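Local coordinates for erythrocyte binding antigen 140 (PDB 4GF2), which probably binds a receptor on the host erythrocyte surface during parasite invasion, this chain being the part that carries its two Duffy-binding-like domains, at residues V34-P37 / D38-Q42; T286-K289 / S290-G294; S304-V308 / N309-G313; Q474-P477 / Q478-W482. The protein carries 3 engineered substitutions. One frame throughout, in Å; residues are numbered along the deposited sequence.

Overall arrangement
Four local contacts follow one another along the chain; the two segments of each are consecutive, so none closes a loop, and none nests within or crosses another. Interaction 1 turns strand 33-37, one half of a two-stranded antiparallel hairpin, into the short helix 38-41 within the first Duffy binding range. Interaction 2 lies in helix 285-293, and interaction 3 opens helix 308-314; these two touch, Ile287 CD1 lying 4.1 Å from Asp310 OD2, and both pack on helix 361-382. Interaction 4, in the second Duffy binding range, starts the long helix 478-508, its nearest atoms about 17 Å from interaction 2. Interaction 1 is remote, its nearest atoms about 27 Å from interaction 2 and its centre about 60 Å from that of interaction 4.

Interaction 1. Residues V34-P37 / D38-Q42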
loop_
_atom_site.group_PDB
_atom_site.type_symbol
_atom_site.label_atom_id
_atom_site.label_comp_id
_atom_site.label_asym_id
_atom_site.label_seq_id
_atom_site.Cartn_x
_atom_site.Cartn_y
_atom_site.Cartn_z
ATOM N N VAL A 34 2.667 -27.261 9.308
ATOM C CA VAL A 34 3.757 -27.156 10.273
ATOM C C VAL A 34 4.840 -26.225 9.738
ATOM O O VAL A 34 4.990 -26.070 8.528
ATOM C CB VAL A 34 4.398 -28.530 10.580
ATOM C CG1 VAL A 34 3.431 -29.418 11.343
ATOM C CG2 VAL A 34 4.862 -29.208 9.297
ATOM N N CYS A 35 5.587 -25.608 10.652
ATOM C CA CYS A 35 6.691 -24.729 10.290
ATOM C C CYS A 35 8.001 -25.309 10.798
ATOM O O CYS A 35 8.224 -25.404 12.005
ATOM C CB CYS A 35 6.487 -23.333 10.881
ATOM S SG CYS A 35 5.068 -22.443 10.210
ATOM N N VAL A 36 8.869 -25.684 9.866
ATOM C CA VAL A 36 10.138 -26.309 10.196
ATOM C C VAL A 36 11.295 -25.340 9.966
ATOM O O VAL A 36 11.314 -24.613 8.976
ATOM C CB VAL A 36 10.359 -27.561 9.336
ATOM C CG1 VAL A 36 11.646 -28.260 9.731
ATOM C CG2 VAL A 36 9.176 -28.505 9.472
ATOM N N PRO A 37 12.268 -25.323 10.887
ATOM C CA PRO A 37 13.437 -24.463 10.685
ATOM C C PRO A 37 14.397 -25.064 9.663
ATOM O O PRO A 37 14.565 -26.282 9.612
ATOM C CB PRO A 37 14.080 -24.422 12.073
ATOM C CG PRO A 37 13.691 -25.711 12.704
ATOM C CD PRO A 37 12.331 -26.058 12.163
ATOM N N ASP A 38 15.016 -24.217 8.852
ATOM C CA ASP A 38 15.944 -24.695 7.840
ATOM C C ASP A 38 17.080 -25.478 8.504
ATOM O O ASP A 38 17.649 -26.398 7.912
ATOM C CB ASP A 38 16.495 -23.522 7.031
ATOM C CG ASP A 38 16.955 -23.933 5.649
ATOM O OD1 ASP A 38 16.432 -24.939 5.128
ATOM O OD2 ASP A 38 17.831 -23.249 5.079
ATOM N N ARG A 39 17.400 -25.118 9.742
ATOM C CA ARG A 39 18.438 -25.827 10.476
ATOM C C ARG A 39 18.088 -27.309 10.576
ATOM O O ARG A 39 18.957 -28.168 10.446
ATOM C CB ARG A 39 18.625 -25.236 11.874
ATOM C CG ARG A 39 19.695 -25.959 12.699
ATOM C CD ARG A 39 19.583 -25.645 14.182
ATOM N NE ARG A 39 18.204 -25.736 14.646
ATOM C CZ ARG A 39 17.545 -26.873 14.852
ATOM N NH1 ARG A 39 18.131 -28.043 14.641
ATOM N NH2 ARG A 39 16.290 -26.833 15.272
ATOM N N LYS A 40 16.811 -27.601 10.807
ATOM C CA LYS A 40 16.340 -28.979 10.895
ATOM C C LYS A 40 16.325 -29.642 9.518
ATOM O O LYS A 40 16.682 -30.808 9.376
ATOM C CB LYS A 40 14.941 -29.029 11.512
ATOM C CG LYS A 40 14.307 -30.416 11.513
ATOM C CD LYS A 40 15.149 -31.402 12.314
ATOM C CE LYS A 40 14.419 -32.723 12.541
ATOM N NZ LYS A 40 14.203 -33.483 11.280
ATOM N N ILE A 41 15.909 -28.895 8.506
ATOM C CA ILE A 41 15.893 -29.409 7.141
ATOM C C ILE A 41 17.279 -29.896 6.721
ATOM O O ILE A 41 17.402 -30.901 6.020
ATOM C CB ILE A 41 15.381 -28.343 6.152
ATOM C CG1 ILE A 41 13.883 -28.120 6.362
ATOM C CG2 ILE A 41 15.637 -28.763 4.706
ATOM C CD1 ILE A 41 13.343 -26.926 5.635
ATOM N N GLN A 42 18.318 -29.196 7.168
ATOM C CA GLN A 42 19.682 -29.511 6.753
ATOM C C GLN A 42 20.463 -30.310 7.791
ATOM O O GLN A 42 21.674 -30.493 7.655
ATOM C CB GLN A 42 20.442 -28.228 6.422
ATOM C CG GLN A 42 19.899 -27.495 5.209
ATOM C CD GLN A 42 20.920 -26.560 4.596
ATOM O OE1 GLN A 42 21.258 -25.523 5.169
ATOM N NE2 GLN A 42 21.426 -26.928 3.428
#
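Lys40 sets the base of its side chain, CB and CG, against the end of the strand that precedes its helix. Its CB rests 3.7 Å from Pro37 CG, and CG, carried away from the backbone N by a chi1 of 174°, comes to 3.9 Å from Val36 CG1. A bend at chi2 (61°) then leads the chain away from Val36 and Pro37, and NZ ends in salt bridges with Asp105 and Asp107. The same Val36 methyl, CG1, also meets Ile41 CG1 at 4.0 Å, so one methyl touches two successive side chains of the turn. Arg39 also runs alongside the proline ring and brings NH2 to 3.8 Å from Pro37 CG, while its guanidinium is held by Asp96 and Glu182. The backbone turns on Pro37 O, which accepts from Ile41 N at 3.1 Å and more weakly from Lys40 N. Trp179 of helix 175-202 packs on Val36, Pro37, Arg39 and Lys40. With Pro37 as N-cap, this is a strand-to-helix junction at the end of a disulfide-braced β-hairpin in a Duffy-binding-like domain.

Interaction 2. Residues T286-K289 / S290-G294; sequences TIIK and SFLNG
Ile287 and Phe291, one helical turn apart, lie side by side and point the same way. The isoleucine branch methyl CG2, anti to its own N, is the part that touches, pressing on the ring at CE1 (3.3 Å) and CD1. The ring also turns its edge to the preceding turn, with Ile287 O near the ring plane and 3.2 Å from Phe291 CD1. That carbonyl is meanwhile engaged by Phe291 N in a hydrogen bond of 2.9 Å. One residue further on the pattern repeats more loosely: Ile288 CG2 meets Leu292 CD1 at 3.8 Å, and Leu292 N donates to Ile288 O. Asn293 N in turn donates to Lys289 O at 2.7 Å. Farther out, helix 361-382 receives the isoleucines, with Ile373 against both Ile287 and Phe291 and Leu369 against Ile288, while Val456 of helix 435-457 packs on Phe291 and Leu292. Lys289, fully extended beyond CG, reaches a salt bridge with Asp280, and Ser290 OG accepts a hydrogen bond from Ala296 N, farther along the chain. Together these make the last turns of an amphipathic α-helix, its i to i+4 apolar pairs laid against the helices of the second Duffy-binding-like region.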
loop_
_atom_site.group_PDB
_atom_site.type_symbol
_atom_site.label_atom_id
_atom_site.label_comp_id
_atom_site.label_asym_id
_atom_site.label_seq_id
_atom_site.Cartn_x
_atom_site.Cartn_y
_atom_site.Cartn_z
ATOM N N THR A 286 -0.380 9.995 6.775
ATOM C CA THR A 286 -0.906 10.568 8.007
ATOM C C THR A 286 -2.257 11.261 7.794
ATOM O O THR A 286 -3.199 11.033 8.548
ATOM C CB THR A 286 0.090 11.566 8.625
ATOM O OG1 THR A 286 1.320 10.893 8.913
ATOM C CG2 THR A 286 -0.470 12.160 9.908
ATOM N N ILE A 287 -2.353 12.100 6.768
ATOM C CA ILE A 287 -3.594 12.830 6.518
ATOM C C ILE A 287 -4.690 11.886 6.027
ATOM O O ILE A 287 -5.855 12.023 6.404
ATOM C CB ILE A 287 -3.404 13.972 5.500
ATOM C CG1 ILE A 287 -2.299 14.921 5.971
ATOM C CG2 ILE A 287 -4.706 14.742 5.328
ATOM C CD1 ILE A 287 -2.162 16.184 5.134
ATOM N N ILE A 288 -4.318 10.926 5.191
ATOM C CA ILE A 288 -5.284 9.959 4.693
ATOM C C ILE A 288 -5.944 9.245 5.865
ATOM O O ILE A 288 -7.151 9.006 5.862
ATOM C CB ILE A 288 -4.627 8.920 3.771
ATOM C CG1 ILE A 288 -4.175 9.579 2.466
ATOM C CG2 ILE A 288 -5.605 7.796 3.456
ATOM C CD1 ILE A 288 -3.297 8.691 1.597
ATOM N N LYS A 289 -5.144 8.915 6.872
ATOM C CA LYS A 289 -5.647 8.188 8.029
ATOM C C LYS A 289 -6.595 9.062 8.837
ATOM O O LYS A 289 -7.588 8.579 9.376
ATOM C CB LYS A 289 -4.497 7.700 8.905
ATOM C CG LYS A 289 -3.736 6.523 8.326
ATOM C CD LYS A 289 -2.705 6.000 9.316
ATOM C CE LYS A 289 -1.876 4.869 8.724
ATOM N NZ LYS A 289 -0.903 4.315 9.715
ATOM N N SER A 290 -6.285 10.352 8.914
ATOM C CA SER A 290 -7.146 11.302 9.607
ATOM C C SER A 290 -8.494 11.412 8.899
ATOM O O SER A 290 -9.547 11.350 9.537
ATOM C CB SER A 290 -6.479 12.674 9.677
ATOM O OG SER A 290 -7.303 13.603 10.362
ATOM N N PHE A 291 -8.449 11.563 7.576
ATOM C CA PHE A 291 -9.652 11.733 6.766
ATOM C C PHE A 291 -10.527 10.483 6.710
ATOM O O PHE A 291 -11.739 10.580 6.529
ATOM C CB PHE A 291 -9.272 12.138 5.339
ATOM C CG PHE A 291 -9.096 13.618 5.152
ATOM C CD1 PHE A 291 -8.070 14.297 5.787
ATOM C CD2 PHE A 291 -9.951 14.327 4.327
ATOM C CE1 PHE A 291 -7.908 15.659 5.609
ATOM C CE2 PHE A 291 -9.793 15.689 4.145
ATOM C CZ PHE A 291 -8.770 16.354 4.784
ATOM N N LEU A 292 -9.915 9.311 6.854
ATOM C CA LEU A 292 -10.654 8.054 6.746
ATOM C C LEU A 292 -10.977 7.423 8.095
ATOM O O LEU A 292 -11.973 6.714 8.226
ATOM C CB LEU A 292 -9.878 7.046 5.899
ATOM C CG LEU A 292 -9.824 7.319 4.397
ATOM C CD1 LEU A 292 -9.019 6.234 3.710
ATOM C CD2 LEU A 292 -11.221 7.406 3.795
ATOM N N ASN A 293 -10.131 7.669 9.089
ATOM C CA ASN A 293 -10.275 7.018 10.384
ATOM C C ASN A 293 -10.131 7.952 11.586
ATOM O O ASN A 293 -10.479 7.578 12.705
ATOM C CB ASN A 293 -9.250 5.885 10.509
ATOM C CG ASN A 293 -9.405 4.833 9.426
ATOM O OD1 ASN A 293 -10.224 3.923 9.545
ATOM N ND2 ASN A 293 -8.614 4.953 8.365
ATOM N N GLY A 294 -9.627 9.161 11.360
ATOM C CA GLY A 294 -9.274 10.048 12.454
ATOM C C GLY A 294 -10.158 11.275 12.557
ATOM O O GLY A 294 -11.303 11.260 12.104
#

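Interaction 3. Residues S304-V308 / N309-G313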
loop_
_atom_site.group_PDB
_atom_site.type_symbol
_atom_site.label_atom_id
_atom_site.label_comp_id
_atom_site.label_asym_id
_atom_site.label_seq_id
_atom_site.Cartn_x
_atom_site.Cartn_y
_atom_site.Cartn_z
ATOM N N SER A 304 -10.729 20.734 7.026
ATOM C CA SER A 304 -10.539 21.930 6.206
ATOM C C SER A 304 -9.213 22.635 6.485
ATOM O O SER A 304 -8.687 23.338 5.622
ATOM C CB SER A 304 -11.692 22.916 6.421
ATOM O OG SER A 304 -12.921 22.378 5.970
ATOM N N GLN A 305 -8.677 22.458 7.689
ATOM C CA GLN A 305 -7.440 23.133 8.068
ATOM C C GLN A 305 -6.260 22.575 7.277
ATOM O O GLN A 305 -6.031 21.370 7.253
ATOM C CB GLN A 305 -7.191 23.004 9.573
ATOM C CG GLN A 305 -6.006 23.824 10.071
ATOM C CD GLN A 305 -5.958 23.938 11.584
ATOM O OE1 GLN A 305 -6.990 23.906 12.254
ATOM N NE2 GLN A 305 -4.754 24.072 12.129
ATOM N N ILE A 306 -5.517 23.465 6.626
ATOM C CA ILE A 306 -4.439 23.064 5.730
ATOM C C ILE A 306 -3.069 23.158 6.392
ATOM O O ILE A 306 -2.768 24.124 7.088
ATOM C CB ILE A 306 -4.430 23.934 4.458
ATOM C CG1 ILE A 306 -5.740 23.750 3.690
ATOM C CG2 ILE A 306 -3.247 23.571 3.571
ATOM C CD1 ILE A 306 -5.814 24.541 2.406
ATOM N N ASN A 307 -2.241 22.146 6.164
ATOM C CA ASN A 307 -0.862 22.155 6.632
ATOM C C ASN A 307 0.063 22.545 5.482
ATOM O O ASN A 307 0.311 21.748 4.577
ATOM C CB ASN A 307 -0.491 20.778 7.190
ATOM C CG ASN A 307 0.929 20.723 7.715
ATOM O OD1 ASN A 307 1.867 21.162 7.050
ATOM N ND2 ASN A 307 1.096 20.182 8.916
ATOM N N VAL A 308 0.567 23.775 5.523
ATOM C CA VAL A 308 1.295 24.357 4.398
ATOM C C VAL A 308 2.518 23.537 4.004
ATOM O O VAL A 308 2.762 23.305 2.821
ATOM C CB VAL A 308 1.736 25.804 4.706
ATOM C CG1 VAL A 308 2.612 26.358 3.585
ATOM C CG2 VAL A 308 0.520 26.690 4.910
ATOM N N ASN A 309 3.289 23.111 4.997
ATOM C CA ASN A 309 4.489 22.320 4.748
ATOM C C ASN A 309 4.187 21.033 3.992
ATOM O O ASN A 309 4.854 20.708 3.012
ATOM C CB ASN A 309 5.185 21.988 6.067
ATOM C CG ASN A 309 5.724 23.217 6.758
ATOM O OD1 ASN A 309 5.997 24.228 6.115
ATOM N ND2 ASN A 309 5.886 23.137 8.073
ATOM N N ASP A 310 3.183 20.297 4.456
ATOM C CA ASP A 310 2.795 19.051 3.810
ATOM C C ASP A 310 2.287 19.326 2.402
ATOM O O ASP A 310 2.589 18.589 1.464
ATOM C CB ASP A 310 1.712 18.342 4.619
ATOM C CG ASP A 310 2.218 17.831 5.950
ATOM O OD1 ASP A 310 3.450 17.836 6.167
ATOM O OD2 ASP A 310 1.384 17.410 6.776
ATOM N N LEU A 311 1.513 20.398 2.271
ATOM C CA LEU A 311 0.929 20.788 0.993
ATOM C C LEU A 311 2.002 21.019 -0.062
ATOM O O LEU A 311 1.897 20.543 -1.191
ATOM C CB LEU A 311 0.104 22.064 1.168
ATOM C CG LEU A 311 -0.426 22.693 -0.120
ATOM C CD1 LEU A 311 -1.408 21.762 -0.801
ATOM C CD2 LEU A 311 -1.067 24.039 0.172
ATOM N N ARG A 312 3.036 21.760 0.310
ATOM C CA ARG A 312 4.101 22.079 -0.624
ATOM C C ARG A 312 5.082 20.918 -0.748
ATOM O O ARG A 312 5.805 20.809 -1.735
ATOM C CB ARG A 312 4.798 23.372 -0.202
ATOM C CG ARG A 312 3.881 24.580 -0.342
ATOM C CD ARG A 312 4.495 25.855 0.198
ATOM N NE ARG A 312 3.607 26.997 -0.002
ATOM C CZ ARG A 312 3.836 28.220 0.463
ATOM N NH1 ARG A 312 4.931 28.477 1.168
ATOM N NH2 ARG A 312 2.965 29.191 0.226
ATOM N N GLY A 313 5.096 20.042 0.249
ATOM C CA GLY A 313 5.890 18.832 0.162
ATOM C C GLY A 313 5.321 17.941 -0.924
ATOM O O GLY A 313 6.051 17.404 -1.759
#
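An N-cap starts helix 308-314: Asn307, the residue just before it, uses its side-chain carbonyl to take up an amide N-H of the first turn. Asp310 N donates to Asn307 OD1 at 3.0 Å along an almost straight N-H···O line (173°), although the amide donor stands above the plane of the side-chain carbonyl, 42° out of it. With CG anti to the backbone N, the Asn307 amide is swung forward over the opening turn. There it stacks on the carboxylate of Asp310, the two planes only 4° apart and Asn307 CG 3.5 Å from Asp310 OD2. The main chain continues the grip, Asn307 O accepting from Leu311 N and Val308 O from Arg312 N. On the apolar flank, Ile306 and Leu311 approach loosely through Ile306 CG2 and Leu311 CD2, with Tyr374 and Leu378 of helix 361-382 packing against the leucine. Tyr318, in the loop that follows the helix, touches both Ile306 and Val308. Arg312 runs alongside Val308, extended from CG to NE, and its NE is hydrogen-bonded to Asn317 OD1, which would limit rotation of the guanidinium. One face of that group is covered by a methyl, Val308 CG1, offset toward the rim and 3.8 Å from Arg312 CZ.

Interaction 4. Residues Q474-P477 / Q478-W482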
loop_
_atom_site.group_PDB
_atom_site.type_symbol
_atom_site.label_atom_id
_atom_site.label_comp_id
_atom_site.label_asym_id
_atom_site.label_seq_id
_atom_site.Cartn_x
_atom_site.Cartn_y
_atom_site.Cartn_z
ATOM N N GLN A 474 -19.836 11.606 -12.270
ATOM C CA GLN A 474 -18.548 11.189 -12.808
ATOM C C GLN A 474 -18.709 10.405 -14.109
ATOM O O GLN A 474 -17.789 10.350 -14.924
ATOM C CB GLN A 474 -17.794 10.348 -11.774
ATOM C CG GLN A 474 -16.473 9.782 -12.268
ATOM C CD GLN A 474 -16.540 8.288 -12.534
ATOM O OE1 GLN A 474 -17.174 7.539 -11.784
ATOM N NE2 GLN A 474 -15.887 7.844 -13.605
ATOM N N LYS A 475 -19.878 9.803 -14.301
ATOM C CA LYS A 475 -20.139 9.019 -15.505
ATOM C C LYS A 475 -20.502 9.894 -16.706
ATOM O O LYS A 475 -20.533 9.414 -17.838
ATOM C CB LYS A 475 -21.258 8.002 -15.254
ATOM C CG LYS A 475 -20.893 6.898 -14.275
ATOM C CD LYS A 475 -21.788 5.682 -14.461
ATOM C CE LYS A 475 -21.423 4.553 -13.505
ATOM N NZ LYS A 475 -21.938 4.782 -12.126
ATOM N N ILE A 476 -20.775 11.172 -16.461
ATOM C CA ILE A 476 -21.136 12.094 -17.535
ATOM C C ILE A 476 -19.902 12.536 -18.315
ATOM O O ILE A 476 -18.914 12.963 -17.718
ATOM C CB ILE A 476 -21.836 13.346 -16.982
ATOM C CG1 ILE A 476 -23.199 12.972 -16.398
ATOM C CG2 ILE A 476 -22.004 14.394 -18.077
ATOM C CD1 ILE A 476 -23.955 14.142 -15.815
ATOM N N PRO A 477 -19.958 12.440 -19.653
ATOM C CA PRO A 477 -18.843 12.889 -20.489
ATOM C C PRO A 477 -18.232 14.188 -19.979
ATOM O O PRO A 477 -18.940 15.164 -19.726
ATOM C CB PRO A 477 -19.498 13.089 -21.853
ATOM C CG PRO A 477 -20.558 12.048 -21.889
ATOM C CD PRO A 477 -21.068 11.917 -20.468
ATOM N N GLN A 478 -16.915 14.178 -19.820
ATOM C CA GLN A 478 -16.190 15.300 -19.242
ATOM C C GLN A 478 -16.583 16.634 -19.881
ATOM O O GLN A 478 -16.922 17.584 -19.178
ATOM C CB GLN A 478 -14.689 15.063 -19.394
ATOM C CG GLN A 478 -13.820 16.067 -18.676
ATOM C CD GLN A 478 -12.362 15.672 -18.707
ATOM O OE1 GLN A 478 -11.837 15.288 -19.752
ATOM N NE2 GLN A 478 -11.701 15.741 -17.557
ATOM N N PHE A 479 -16.537 16.705 -21.207
ATOM C CA PHE A 479 -16.855 17.944 -21.909
ATOM C C PHE A 479 -18.210 18.506 -21.500
ATOM O O PHE A 479 -18.365 19.717 -21.339
ATOM C CB PHE A 479 -16.850 17.734 -23.419
ATOM C CG PHE A 479 -17.507 18.849 -24.175
ATOM C CD1 PHE A 479 -16.889 20.082 -24.286
ATOM C CD2 PHE A 479 -18.749 18.670 -24.762
ATOM C CE1 PHE A 479 -17.493 21.112 -24.977
ATOM C CE2 PHE A 479 -19.357 19.696 -25.454
ATOM C CZ PHE A 479 -18.729 20.919 -25.561
ATOM N N LEU A 480 -19.194 17.626 -21.351
ATOM C CA LEU A 480 -20.532 18.044 -20.954
ATOM C C LEU A 480 -20.508 18.644 -19.552
ATOM O O LEU A 480 -21.202 19.624 -19.276
ATOM C CB LEU A 480 -21.506 16.864 -21.017
ATOM C CG LEU A 480 -21.830 16.344 -22.421
ATOM C CD1 LEU A 480 -22.689 15.089 -22.353
ATOM C CD2 LEU A 480 -22.527 17.415 -23.242
ATOM N N ARG A 481 -19.701 18.063 -18.670
ATOM C CA ARG A 481 -19.569 18.586 -17.319
ATOM C C ARG A 481 -18.909 19.955 -17.360
ATOM O O ARG A 481 -19.293 20.860 -16.621
ATOM C CB ARG A 481 -18.745 17.641 -16.450
ATOM C CG ARG A 481 -19.278 16.220 -16.401
ATOM C CD ARG A 481 -18.642 15.432 -15.270
ATOM N NE ARG A 481 -17.197 15.641 -15.183
ATOM C CZ ARG A 481 -16.273 14.839 -15.708
ATOM N NH1 ARG A 481 -16.620 13.747 -16.380
ATOM N NH2 ARG A 481 -14.988 15.132 -15.555
ATOM N N TRP A 482 -17.919 20.102 -18.234
ATOM C CA TRP A 482 -17.176 21.350 -18.342
ATOM C C TRP A 482 -18.034 22.442 -18.952
ATOM O O TRP A 482 -18.019 23.580 -18.490
ATOM C CB TRP A 482 -15.912 21.149 -19.180
ATOM C CG TRP A 482 -14.883 20.335 -18.485
ATOM C CD1 TRP A 482 -14.952 19.837 -17.214
ATOM C CD2 TRP A 482 -13.617 19.922 -19.011
ATOM N NE1 TRP A 482 -13.808 19.137 -16.919
ATOM C CE2 TRP A 482 -12.975 19.175 -18.005
ATOM C CE3 TRP A 482 -12.968 20.111 -20.233
ATOM C CZ2 TRP A 482 -11.716 18.615 -18.188
ATOM C CZ3 TRP A 482 -11.719 19.555 -20.411
ATOM C CH2 TRP A 482 -11.105 18.817 -19.394
#
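Arg481 reaches back to the residues before its helix with two hydrogen bonds, to Ile476 O and Pro477 O. In one, Arg481 NH1 donates to Ile476 O at 2.8 Å; the nitrogen lies nearly along the C=O axis, though the N-H itself is bent at 145°, and the oxygen sits at the guanidinium edge, 16° out of its plane. The side chain can do this because it is bent at chi3 (-44°), which turns the guanidinium toward the residues preceding the helix. The second bond is of the backbone, Arg481 N to Pro477 O at 3.2 Å, with Pro477 as the N-cap.

The apolar contacts form two small groups. Ile476 applies its branch methyl CG2 both to Leu480 CB and, at 3.7 Å, to Arg481 CG, so the aliphatic part of the arginine packs on the residue whose carbonyl its head holds. Pro477 lies alongside Leu480, ring atom CG 3.7 Å from Leu480 CD1, and Tyr552 and Tyr543 also touch the leucine. Within the helix, Gln478 CA lies over one face of the Arg481 guanidinium, offset toward its rim.

The polar ends have further partners: Arg481 NH1 forms a salt bridge with Asp404 and NH2 one with Asp401, both from helix 388-407. Gln478 OE1 accepts from Ile411 N, and its NE2 donates to Asp401 OD1 and Asp410 OD1. A buried arginine thus shares its N-H groups between two carboxylates and a main-chain carbonyl, an arrangement that probably keeps it charged and ties the start of helix 478-508 to helix 388-407.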